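Local structure of aminotransferase (Psychrobacter arcticus 273-4, 3IF2) at residues S213-P218 with E363-L368; W369-D374 with Y408-E413; A87-L92 with I109-G114. The protein binds pyridoxal 5'-phosphate and is probably an aminotransferase, possibly one that exchanges amino groups between valine and pyruvate. All coordinates share one frame; numbering follows the deposited sequence.

Contact 1 of 3, residues S213-P218 with E363-L368; sequences SRPTNP and EGAIFL. With PLP (pyridoxal-5'-phosphate), chain C.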
loop_
_atom_site.group_PDB
_atom_site.type_symbol
_atom_site.label_atom_id
_atom_site.label_comp_id
_atom_site.label_asym_id
_atom_site.label_seq_id
_atom_site.Cartn_x
_atom_site.Cartn_y
_atom_site.Cartn_z
ATOM N N SER A 213 -19.192 -4.353 -8.754
ATOM C CA SER A 213 -19.454 -3.795 -7.440
ATOM C C SER A 213 -20.927 -3.992 -7.103
ATOM O O SER A 213 -21.783 -3.818 -7.976
ATOM C CB SER A 213 -19.048 -2.322 -7.368
ATOM O OG SER A 213 -19.557 -1.562 -8.439
ATOM N N ARG A 214 -21.199 -4.363 -5.841
ATOM C CA ARG A 214 -22.544 -4.670 -5.361
ATOM C C ARG A 214 -22.725 -4.260 -3.881
ATOM O O ARG A 214 -22.209 -4.949 -2.983
ATOM C CB ARG A 214 -22.809 -6.177 -5.543
ATOM C CG ARG A 214 -24.274 -6.570 -5.488
ATOM C CD ARG A 214 -24.434 -8.051 -5.309
ATOM N NE ARG A 214 -25.833 -8.473 -5.427
ATOM C CZ ARG A 214 -26.375 -9.577 -4.897
ATOM N NH1 ARG A 214 -25.679 -10.428 -4.129
ATOM N NH2 ARG A 214 -27.670 -9.825 -5.113
ATOM N N PRO A 215 -23.387 -3.105 -3.615
ATOM C CA PRO A 215 -23.932 -2.103 -4.553
ATOM C C PRO A 215 -22.844 -1.374 -5.342
ATOM O O PRO A 215 -21.673 -1.343 -4.933
ATOM C CB PRO A 215 -24.727 -1.136 -3.675
ATOM C CG PRO A 215 -24.419 -1.480 -2.266
ATOM C CD PRO A 215 -23.708 -2.789 -2.208
ATOM N N THR A 216 -23.260 -0.772 -6.456
ATOM C CA THR A 216 -22.364 -0.139 -7.388
ATOM C C THR A 216 -22.156 1.352 -7.156
ATOM O O THR A 216 -23.095 2.079 -6.828
ATOM C CB THR A 216 -22.875 -0.350 -8.822
ATOM O OG1 THR A 216 -23.008 -1.752 -9.060
ATOM C CG2 THR A 216 -21.927 0.254 -9.865
ATOM N N ASN A 217 -20.887 1.754 -7.278
ATOM C CA ASN A 217 -20.440 3.142 -7.345
ATOM C C ASN A 217 -20.345 3.235 -8.872
ATOM O O ASN A 217 -19.618 2.439 -9.470
ATOM C CB ASN A 217 -19.059 3.316 -6.660
ATOM C CG ASN A 217 -18.481 4.744 -6.772
ATOM O OD1 ASN A 217 -18.900 5.518 -7.606
ATOM N ND2 ASN A 217 -17.495 5.074 -5.933
ATOM N N PRO A 218 -20.986 4.236 -9.501
ATOM C CA PRO A 218 -21.711 5.412 -9.035
ATOM C C PRO A 218 -23.233 5.357 -9.018
ATOM O O PRO A 218 -23.846 6.362 -8.679
ATOM C CB PRO A 218 -21.363 6.386 -10.153
ATOM C CG PRO A 218 -21.567 5.536 -11.388
ATOM C CD PRO A 218 -21.151 4.123 -10.968
ATOM N N GLU A 363 -30.676 1.698 -4.474
ATOM C CA GLU A 363 -30.690 0.397 -3.772
ATOM C C GLU A 363 -29.486 0.194 -2.836
ATOM O O GLU A 363 -29.407 -0.857 -2.174
ATOM C CB GLU A 363 -30.709 -0.764 -4.784
ATOM C CG GLU A 363 -31.819 -0.685 -5.800
ATOM C CD GLU A 363 -31.909 -1.909 -6.680
ATOM O OE1 GLU A 363 -30.997 -2.159 -7.503
ATOM O OE2 GLU A 363 -32.924 -2.618 -6.567
ATOM N N GLY A 364 -28.558 1.162 -2.790
ATOM C CA GLY A 364 -27.377 1.060 -1.967
ATOM C C GLY A 364 -26.280 2.066 -2.246
ATOM O O GLY A 364 -26.426 2.943 -3.115
ATOM N N ALA A 365 -25.169 1.923 -1.508
ATOM C CA ALA A 365 -24.024 2.829 -1.605
ATOM C C ALA A 365 -24.425 4.250 -1.151
ATOM O O ALA A 365 -25.518 4.436 -0.624
ATOM C CB ALA A 365 -23.399 2.805 -3.020
ATOM N N ILE A 366 -23.567 5.236 -1.386
ATOM C CA ILE A 366 -23.711 6.575 -0.804
ATOM C C ILE A 366 -23.856 7.695 -1.831
ATOM O O ILE A 366 -23.489 8.850 -1.561
ATOM C CB ILE A 366 -22.486 6.823 0.156
ATOM C CG1 ILE A 366 -21.138 6.902 -0.600
ATOM C CG2 ILE A 366 -22.412 5.690 1.217
ATOM C CD1 ILE A 366 -19.921 7.260 0.285
ATOM N N PHE A 367 -24.413 7.357 -2.990
ATOM C CA PHE A 367 -24.564 8.284 -4.117
ATOM C C PHE A 367 -25.935 8.214 -4.748
ATOM O O PHE A 367 -26.586 7.172 -4.679
ATOM C CB PHE A 367 -23.595 7.920 -5.255
ATOM C CG PHE A 367 -22.188 7.689 -4.817
ATOM C CD1 PHE A 367 -21.342 8.765 -4.535
ATOM C CD2 PHE A 367 -21.691 6.391 -4.690
ATOM C CE1 PHE A 367 -20.017 8.552 -4.116
ATOM C CE2 PHE A 367 -20.359 6.167 -4.274
ATOM C CZ PHE A 367 -19.526 7.251 -3.992
ATOM N N LEU A 368 -26.356 9.328 -5.349
ATOM C CA LEU A 368 -27.518 9.350 -6.263
ATOM C C LEU A 368 -26.947 9.559 -7.707
ATOM O O LEU A 368 -26.023 10.376 -7.932
ATOM C CB LEU A 368 -28.581 10.400 -5.885
ATOM C CG LEU A 368 -29.486 10.054 -4.682
ATOM C CD1 LEU A 368 -30.348 11.229 -4.320
ATOM C CD2 LEU A 368 -30.355 8.844 -4.929
HETATM N N1 PLP C . -15.182 -0.208 -4.246
HETATM C C2 PLP C . -16.097 0.790 -4.508
HETATM C C2A PLP C . -17.368 0.403 -5.194
HETATM C C3 PLP C . -15.819 2.119 -4.116
HETATM O O3 PLP C . -16.700 3.140 -4.354
HETATM C C4 PLP C . -14.592 2.423 -3.479
HETATM C C4A PLP C . -14.230 3.896 -3.332
HETATM O O4A PLP C . -13.819 4.360 -2.261
HETATM C C5 PLP C . -13.658 1.364 -3.224
HETATM C C6 PLP C . -13.993 0.057 -3.623
HETATM C C5A PLP C . -12.277 1.588 -2.576
HETATM O O4P PLP C . -12.294 1.545 -1.164
HETATM P P PLP C . -10.930 1.439 -0.327
HETATM O O1P PLP C . -9.605 1.352 -1.046
HETATM O O2P PLP C . -11.153 0.173 0.431
HETATM O O3P PLP C . -10.915 2.640 0.534
#
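The amide of N217 lies between the ring of F367 and the cofactor pyridoxal-5'-phosphate. Its CG is 3.4 Å from F367 CE2, with the amide and ring planes 35° apart, while its ND2 donates to PLP O3 at 2.6 Å along an almost straight path (N-H...acceptor angle 170°). With CG anti to the backbone N (chi1 176°), the amide is carried toward O3, its ND2 ending on that oxygen. The other amide atom, OD1, accepts from R416 NH1, so both polar ends of N217 are held and the flip and tilt of the amide are fixed. The bond to O3 would probably favour the deprotonated form of that oxygen. An asparagine linking the cofactor's O3 to an arginine is characteristic of class I aminotransferases, where the arginine binds the substrate carboxylate; R416 is consistent with that role.

Behind this first shell, I366 CG1 packs on one face of the F367 ring, and P218 O is 3.8 Å from F367 CB. Cis peptide bonds precede both P215 and P218 and shape the loop that presents N217. P215 CG rests 3.6 Å from A365 N, close enough to G364 that a CB there would clash with it. T216 turns its OG1 back to S213 O at 2.6 Å, approaching from above the carbonyl plane.

The 213-218 loop leaves strand 207-213 ahead of helix 225-237. Residues 363-368 run into strand 367-372, with L368 packed on M417 of strand 414-418 and on helix 324-351.

Contact 2 of 3, residues W369-D374 with Y408-E413; sequences WLWFKD and YQHAHE
F372 N donates to E413 O at 3.0 Å. Since L370 also pairs through its backbone with I415, this bond carries the antiparallel pairing of strands 367-372 and 414-418 back to the residue just before the second strand. The 3-10 segment at 410-412 leads into it, and E413 N bonds back to H410 O. This turn puts H410 over one face of the W371 indole and E413 at its edge.

W371 CG is anti to its backbone N (chi1 174°), which swings the indole across to E413. There NE1 donates to E413 OE1 at 3.1 Å, with the acceptor in the ring plane and met on its anti side. H410 stands edge-on over the indole in a T-shaped pair, its CE1 above the middle of one face, the centroids of the H410 ring and of the five-membered ring of W371 4.5 Å apart and the planes at 77°. K373 CG lies over the opposite face, towards the rim. H410 NE2 is hydrogen-bonded to Y189 OH.

Both strands belong to the mixed sheet of the smaller domain of this fold-type I enzyme; the contact sits at one end of the pair, away from the cofactor.

The second carboxylate oxygen, E413 OE2, accepts from Q409 NE2 at 3.0 Å on the syn side, the donor tilted well out of the carboxylate plane, and weakly from D374 N at 3.3 Å. D374 OD1 comes within 4.3 Å of E413 OE2, a like-charge approach probably eased by a water donating to both D374 OD1 and E413 OE1.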
loop_
_atom_site.group_PDB
_atom_site.type_symbol
_atom_site.label_atom_id
_atom_site.label_comp_id
_atom_site.label_asym_id
_atom_site.label_seq_id
_atom_site.Cartn_x
_atom_site.Cartn_y
_atom_site.Cartn_z
ATOM N N TRP A 369 -27.483 8.796 -8.651
ATOM C CA TRP A 369 -27.082 8.829 -10.062
ATOM C C TRP A 369 -28.245 9.451 -10.827
ATOM O O TRP A 369 -29.305 8.832 -10.931
ATOM C CB TRP A 369 -26.786 7.406 -10.511
ATOM C CG TRP A 369 -26.312 7.195 -11.917
ATOM C CD1 TRP A 369 -27.003 6.597 -12.932
ATOM C CD2 TRP A 369 -25.034 7.525 -12.448
ATOM N NE1 TRP A 369 -26.240 6.546 -14.054
ATOM C CE2 TRP A 369 -25.028 7.118 -13.794
ATOM C CE3 TRP A 369 -23.889 8.143 -11.921
ATOM C CZ2 TRP A 369 -23.918 7.288 -14.623
ATOM C CZ3 TRP A 369 -22.780 8.324 -12.756
ATOM C CH2 TRP A 369 -22.809 7.894 -14.091
ATOM N N LEU A 370 -28.026 10.677 -11.318
ATOM C CA LEU A 370 -29.038 11.498 -11.987
ATOM C C LEU A 370 -28.851 11.438 -13.494
ATOM O O LEU A 370 -27.727 11.621 -13.961
ATOM C CB LEU A 370 -28.936 12.966 -11.523
ATOM C CG LEU A 370 -29.473 13.373 -10.134
ATOM C CD1 LEU A 370 -29.119 12.399 -9.049
ATOM C CD2 LEU A 370 -28.987 14.770 -9.760
ATOM N N TRP A 371 -29.948 11.180 -14.227
ATOM C CA TRP A 371 -29.977 11.115 -15.708
ATOM C C TRP A 371 -30.883 12.222 -16.283
ATOM O O TRP A 371 -32.094 12.186 -16.111
ATOM C CB TRP A 371 -30.429 9.719 -16.157
ATOM C CG TRP A 371 -30.645 9.511 -17.650
ATOM C CD1 TRP A 371 -30.017 10.165 -18.687
ATOM C CD2 TRP A 371 -31.458 8.505 -18.259
ATOM N NE1 TRP A 371 -30.449 9.675 -19.902
ATOM C CE2 TRP A 371 -31.324 8.647 -19.672
ATOM C CE3 TRP A 371 -32.303 7.502 -17.756
ATOM C CZ2 TRP A 371 -32.009 7.823 -20.583
ATOM C CZ3 TRP A 371 -32.998 6.676 -18.673
ATOM C CH2 TRP A 371 -32.845 6.852 -20.071
ATOM N N PHE A 372 -30.264 13.193 -16.953
ATOM C CA PHE A 372 -30.947 14.305 -17.610
ATOM C C PHE A 372 -31.203 13.897 -19.061
ATOM O O PHE A 372 -30.309 14.032 -19.894
ATOM C CB PHE A 372 -30.080 15.577 -17.552
ATOM C CG PHE A 372 -29.645 15.954 -16.166
ATOM C CD1 PHE A 372 -30.566 16.450 -15.246
ATOM C CD2 PHE A 372 -28.313 15.844 -15.778
ATOM C CE1 PHE A 372 -30.164 16.804 -13.953
ATOM C CE2 PHE A 372 -27.905 16.200 -14.496
ATOM C CZ PHE A 372 -28.831 16.678 -13.583
ATOM N N LYS A 373 -32.399 13.374 -19.359
ATOM C CA LYS A 373 -32.743 12.973 -20.746
ATOM C C LYS A 373 -32.674 14.182 -21.705
ATOM O O LYS A 373 -33.245 15.223 -21.404
ATOM C CB LYS A 373 -34.148 12.331 -20.862
ATOM C CG LYS A 373 -34.373 10.879 -20.326
ATOM C CD LYS A 373 -35.874 10.501 -20.575
ATOM C CE LYS A 373 -36.344 9.126 -20.035
ATOM N NZ LYS A 373 -36.036 7.921 -20.863
ATOM N N ASP A 374 -31.947 14.038 -22.822
ATOM C CA ASP A 374 -31.804 15.079 -23.880
ATOM C C ASP A 374 -31.257 16.429 -23.399
ATOM O O ASP A 374 -31.748 17.484 -23.802
ATOM C CB ASP A 374 -33.144 15.306 -24.614
ATOM C CG ASP A 374 -33.782 14.020 -25.098
ATOM O OD1 ASP A 374 -33.059 13.041 -25.396
ATOM O OD2 ASP A 374 -35.026 13.997 -25.183
ATOM N N TYR A 408 -21.319 8.076 -27.294
ATOM C CA TYR A 408 -22.231 7.328 -26.417
ATOM C C TYR A 408 -23.072 8.369 -25.687
ATOM O O TYR A 408 -22.617 8.925 -24.690
ATOM C CB TYR A 408 -21.421 6.415 -25.462
ATOM C CG TYR A 408 -22.214 5.478 -24.538
ATOM C CD1 TYR A 408 -23.576 5.187 -24.753
ATOM C CD2 TYR A 408 -21.570 4.784 -23.512
ATOM C CE1 TYR A 408 -24.282 4.298 -23.937
ATOM C CE2 TYR A 408 -22.288 3.886 -22.676
ATOM C CZ TYR A 408 -23.648 3.660 -22.905
ATOM O OH TYR A 408 -24.373 2.785 -22.131
ATOM N N GLN A 409 -24.275 8.646 -26.215
ATOM C CA GLN A 409 -25.190 9.667 -25.671
ATOM C C GLN A 409 -25.413 9.516 -24.169
ATOM O O GLN A 409 -25.188 10.456 -23.415
ATOM C CB GLN A 409 -26.543 9.645 -26.413
ATOM C CG GLN A 409 -27.618 10.633 -25.909
ATOM C CD GLN A 409 -28.945 10.560 -26.674
ATOM O OE1 GLN A 409 -28.983 10.180 -27.840
ATOM N NE2 GLN A 409 -30.038 10.961 -26.012
ATOM N N HIS A 410 -25.815 8.321 -23.755
ATOM C CA HIS A 410 -26.107 8.045 -22.354
ATOM C C HIS A 410 -24.931 8.361 -21.408
ATOM O O HIS A 410 -25.157 8.888 -20.318
ATOM C CB HIS A 410 -26.583 6.604 -22.168
ATOM C CG HIS A 410 -27.150 6.330 -20.807
ATOM N ND1 HIS A 410 -28.391 6.783 -20.415
ATOM C CD2 HIS A 410 -26.649 5.642 -19.753
ATOM C CE1 HIS A 410 -28.627 6.389 -19.179
ATOM N NE2 HIS A 410 -27.590 5.690 -18.758
ATOM N N ALA A 411 -23.699 8.076 -21.844
ATOM C CA ALA A 411 -22.486 8.390 -21.071
ATOM C C ALA A 411 -22.208 9.902 -20.910
ATOM O O ALA A 411 -21.356 10.274 -20.103
ATOM C CB ALA A 411 -21.245 7.669 -21.662
ATOM N N HIS A 412 -22.894 10.754 -21.669
ATOM C CA HIS A 412 -22.776 12.212 -21.552
ATOM C C HIS A 412 -24.017 12.876 -20.931
ATOM O O HIS A 412 -24.102 14.119 -20.919
ATOM C CB HIS A 412 -22.500 12.822 -22.942
ATOM C CG HIS A 412 -21.194 12.396 -23.526
ATOM N ND1 HIS A 412 -19.984 12.739 -22.960
ATOM C CD2 HIS A 412 -20.904 11.652 -24.618
ATOM C CE1 HIS A 412 -19.003 12.226 -23.682
ATOM N NE2 HIS A 412 -19.534 11.562 -24.693
ATOM N N GLU A 413 -24.951 12.077 -20.396
ATOM C CA GLU A 413 -26.225 12.586 -19.832
ATOM C C GLU A 413 -26.432 12.371 -18.328
ATOM O O GLU A 413 -27.463 12.759 -17.813
ATOM C CB GLU A 413 -27.415 12.017 -20.635
ATOM C CG GLU A 413 -27.547 12.630 -22.026
ATOM C CD GLU A 413 -28.768 12.155 -22.797
ATOM O OE1 GLU A 413 -29.440 11.187 -22.358
ATOM O OE2 GLU A 413 -29.047 12.759 -23.872
HETATM O O HOH W 1 -32.020 11.172 -23.434
#

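Contact 3 of 3, residues A87-L92 with I109-G114; sequences AFIDAL and IALTNG. With PLP (pyridoxal-5'-phosphate), chain C.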
loop_
_atom_site.group_PDB
_atom_site.type_symbol
_atom_site.label_atom_id
_atom_site.label_comp_id
_atom_site.label_asym_id
_atom_site.label_seq_id
_atom_site.Cartn_x
_atom_site.Cartn_y
_atom_site.Cartn_z
ATOM N N ALA A 87 -4.583 -12.063 13.994
ATOM C CA ALA A 87 -5.728 -11.998 14.907
ATOM C C ALA A 87 -7.008 -11.558 14.181
ATOM O O ALA A 87 -8.076 -12.159 14.375
ATOM C CB ALA A 87 -5.431 -11.079 16.143
ATOM N N PHE A 88 -6.874 -10.541 13.333
ATOM C CA PHE A 88 -8.005 -10.036 12.523
ATOM C C PHE A 88 -8.527 -11.098 11.526
ATOM O O PHE A 88 -9.744 -11.272 11.401
ATOM C CB PHE A 88 -7.616 -8.725 11.804
ATOM C CG PHE A 88 -8.766 -8.015 11.114
ATOM C CD1 PHE A 88 -9.978 -7.763 11.787
ATOM C CD2 PHE A 88 -8.601 -7.494 9.836
ATOM C CE1 PHE A 88 -11.008 -7.061 11.183
ATOM C CE2 PHE A 88 -9.608 -6.786 9.215
ATOM C CZ PHE A 88 -10.829 -6.563 9.876
ATOM N N ILE A 89 -7.614 -11.808 10.852
ATOM C CA ILE A 89 -8.003 -12.895 9.947
ATOM C C ILE A 89 -8.759 -14.006 10.708
ATOM O O ILE A 89 -9.791 -14.461 10.219
ATOM C CB ILE A 89 -6.771 -13.489 9.130
ATOM C CG1 ILE A 89 -6.318 -12.490 8.044
ATOM C CG2 ILE A 89 -7.099 -14.877 8.506
ATOM C CD1 ILE A 89 -4.973 -12.826 7.449
ATOM N N ASP A 90 -8.254 -14.428 11.873
ATOM C CA ASP A 90 -8.927 -15.475 12.687
ATOM C C ASP A 90 -10.329 -15.032 13.110
ATOM O O ASP A 90 -11.267 -15.823 13.030
ATOM C CB ASP A 90 -8.128 -15.881 13.942
ATOM C CG ASP A 90 -6.824 -16.591 13.629
ATOM O OD1 ASP A 90 -6.720 -17.362 12.641
ATOM O OD2 ASP A 90 -5.884 -16.392 14.421
ATOM N N ALA A 91 -10.457 -13.772 13.537
ATOM C CA ALA A 91 -11.760 -13.184 13.896
ATOM C C ALA A 91 -12.733 -13.230 12.702
ATOM O O ALA A 91 -13.886 -13.654 12.850
ATOM C CB ALA A 91 -11.583 -11.755 14.379
ATOM N N LEU A 92 -12.230 -12.814 11.534
ATOM C CA LEU A 92 -12.987 -12.838 10.269
ATOM C C LEU A 92 -13.419 -14.259 9.868
ATOM O O LEU A 92 -14.566 -14.455 9.462
ATOM C CB LEU A 92 -12.202 -12.147 9.130
ATOM C CG LEU A 92 -12.061 -10.613 9.196
ATOM C CD1 LEU A 92 -11.013 -10.113 8.200
ATOM C CD2 LEU A 92 -13.421 -9.912 8.995
ATOM N N ILE A 109 -8.311 -15.961 3.548
ATOM C CA ILE A 109 -8.442 -14.532 3.802
ATOM C C ILE A 109 -7.082 -13.857 3.852
ATOM O O ILE A 109 -6.161 -14.352 4.522
ATOM C CB ILE A 109 -9.174 -14.231 5.126
ATOM C CG1 ILE A 109 -10.513 -14.978 5.199
ATOM C CG2 ILE A 109 -9.372 -12.697 5.290
ATOM C CD1 ILE A 109 -11.376 -14.604 6.393
ATOM N N ALA A 110 -6.978 -12.750 3.116
ATOM C CA ALA A 110 -5.802 -11.896 3.099
ATOM C C ALA A 110 -6.275 -10.457 3.275
ATOM O O ALA A 110 -7.442 -10.146 3.018
ATOM C CB ALA A 110 -5.044 -12.044 1.798
ATOM N N LEU A 111 -5.364 -9.608 3.739
ATOM C CA LEU A 111 -5.589 -8.184 3.927
ATOM C C LEU A 111 -4.711 -7.417 2.924
ATOM O O LEU A 111 -3.597 -7.881 2.573
ATOM C CB LEU A 111 -5.248 -7.757 5.365
ATOM C CG LEU A 111 -5.971 -8.447 6.526
ATOM C CD1 LEU A 111 -5.499 -7.891 7.885
ATOM C CD2 LEU A 111 -7.439 -8.279 6.389
ATOM N N THR A 112 -5.229 -6.265 2.470
ATOM C CA THR A 112 -4.545 -5.348 1.549
ATOM C C THR A 112 -4.652 -3.914 2.101
ATOM O O THR A 112 -5.404 -3.677 3.053
ATOM C CB THR A 112 -5.163 -5.440 0.116
ATOM O OG1 THR A 112 -6.549 -5.049 0.135
ATOM C CG2 THR A 112 -5.062 -6.859 -0.428
ATOM N N ASN A 113 -3.894 -2.976 1.528
ATOM C CA ASN A 113 -3.921 -1.560 1.935
ATOM C C ASN A 113 -5.104 -0.826 1.270
ATOM O O ASN A 113 -4.913 0.061 0.450
ATOM C CB ASN A 113 -2.579 -0.860 1.634
ATOM C CG ASN A 113 -1.425 -1.371 2.504
ATOM O OD1 ASN A 113 -1.627 -1.852 3.626
ATOM N ND2 ASN A 113 -0.198 -1.246 1.984
ATOM N N GLY A 114 -6.320 -1.177 1.709
ATOM C CA GLY A 114 -7.597 -0.735 1.125
ATOM C C GLY A 114 -7.988 -1.688 -0.012
ATOM O O GLY A 114 -7.135 -2.426 -0.531
HETATM N N1 PLP C . -15.182 -0.208 -4.246
HETATM C C2 PLP C . -16.097 0.790 -4.508
HETATM C C2A PLP C . -17.368 0.403 -5.194
HETATM C C3 PLP C . -15.819 2.119 -4.116
HETATM O O3 PLP C . -16.700 3.140 -4.354
HETATM C C4 PLP C . -14.592 2.423 -3.479
HETATM C C4A PLP C . -14.230 3.896 -3.332
HETATM O O4A PLP C . -13.819 4.360 -2.261
HETATM C C5 PLP C . -13.658 1.364 -3.224
HETATM C C6 PLP C . -13.993 0.057 -3.623
HETATM C C5A PLP C . -12.277 1.588 -2.576
HETATM O O4P PLP C . -12.294 1.545 -1.164
HETATM P P PLP C . -10.930 1.439 -0.327
HETATM O O1P PLP C . -9.605 1.352 -1.046
HETATM O O2P PLP C . -11.153 0.173 0.431
HETATM O O3P PLP C . -10.915 2.640 0.534
#
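I89 drops from helix 86-100 onto I109 at the start of strand 109-112. Its CB points at the strand and forks there. The CG2 branch, anti to the backbone N, lies 4.0 Å from I109 CB. The CG1 branch, anti to the carbonyl carbon (chi1 -73°), passes I109 CG2 and comes within 4.3 Å of L111 CG. At the tip, CD1 rests 3.5 Å from I109 O, an oxygen that accepts a hydrogen bond from Q83 NE2. The two isoleucine side chains lie alongside one another, pointing opposite ways. An alanine here would take away both branches and would probably open a gap between the helix and I109, leaving L111 with less support on that side.

The other points of touch lie on the same face of the helix. I109 CD1 reaches L92 CB at 3.8 Å, while L111 CD1 meets the rim of the F88 ring in its plane, 3.7 Å from CD2. L92 CD1 in turn packs over one face of that ring, so F88 is held from two directions. Helix and strand axes approach to 8.9 Å at 131°, the helix lying slantwise against the strand at the edge of the large mixed sheet typical of fold-type I enzymes. I286 of strand 285-288 and helix 311-321 enclose F88 further.

At the strand's far end, T112 OG1 donates to G114 O at 2.8 Å. G114, with positive phi, takes the N-cap position of helix 115-125 beside the cofactor phosphate, where a CB would clash with PLP O1P.

No hydrogen bond crosses between the two segments: the helix is seated by shape, through branched aliphatic groups and one aromatic edge, so its position depends on close fit and not on directional bonds between these segments.

Overall arrangement
Following the chain, contact 3 comes first and closes a short connection of 16 residues, seating helix 86-100 on strand 109-112 of the large sheet. Contact 1 spans 144 residues, bringing the loop after strand 207-213 of that same sheet against the entry to strand 367-372, and thereby joins the large sheet to the six-stranded one. Contact 2 then closes a 33-residue excursion between that strand and the lead-in to strand 414-418. The three follow in series, neither nesting nor crossing. Contacts 1 and 2 touch where P218 CG meets W369 CZ3 at 3.3 Å. Contacts 1 and 3 both reach pyridoxal-5'-phosphate; contacts 2 and 3, their centres about 40 Å apart, flank the chain's centre on opposite sides.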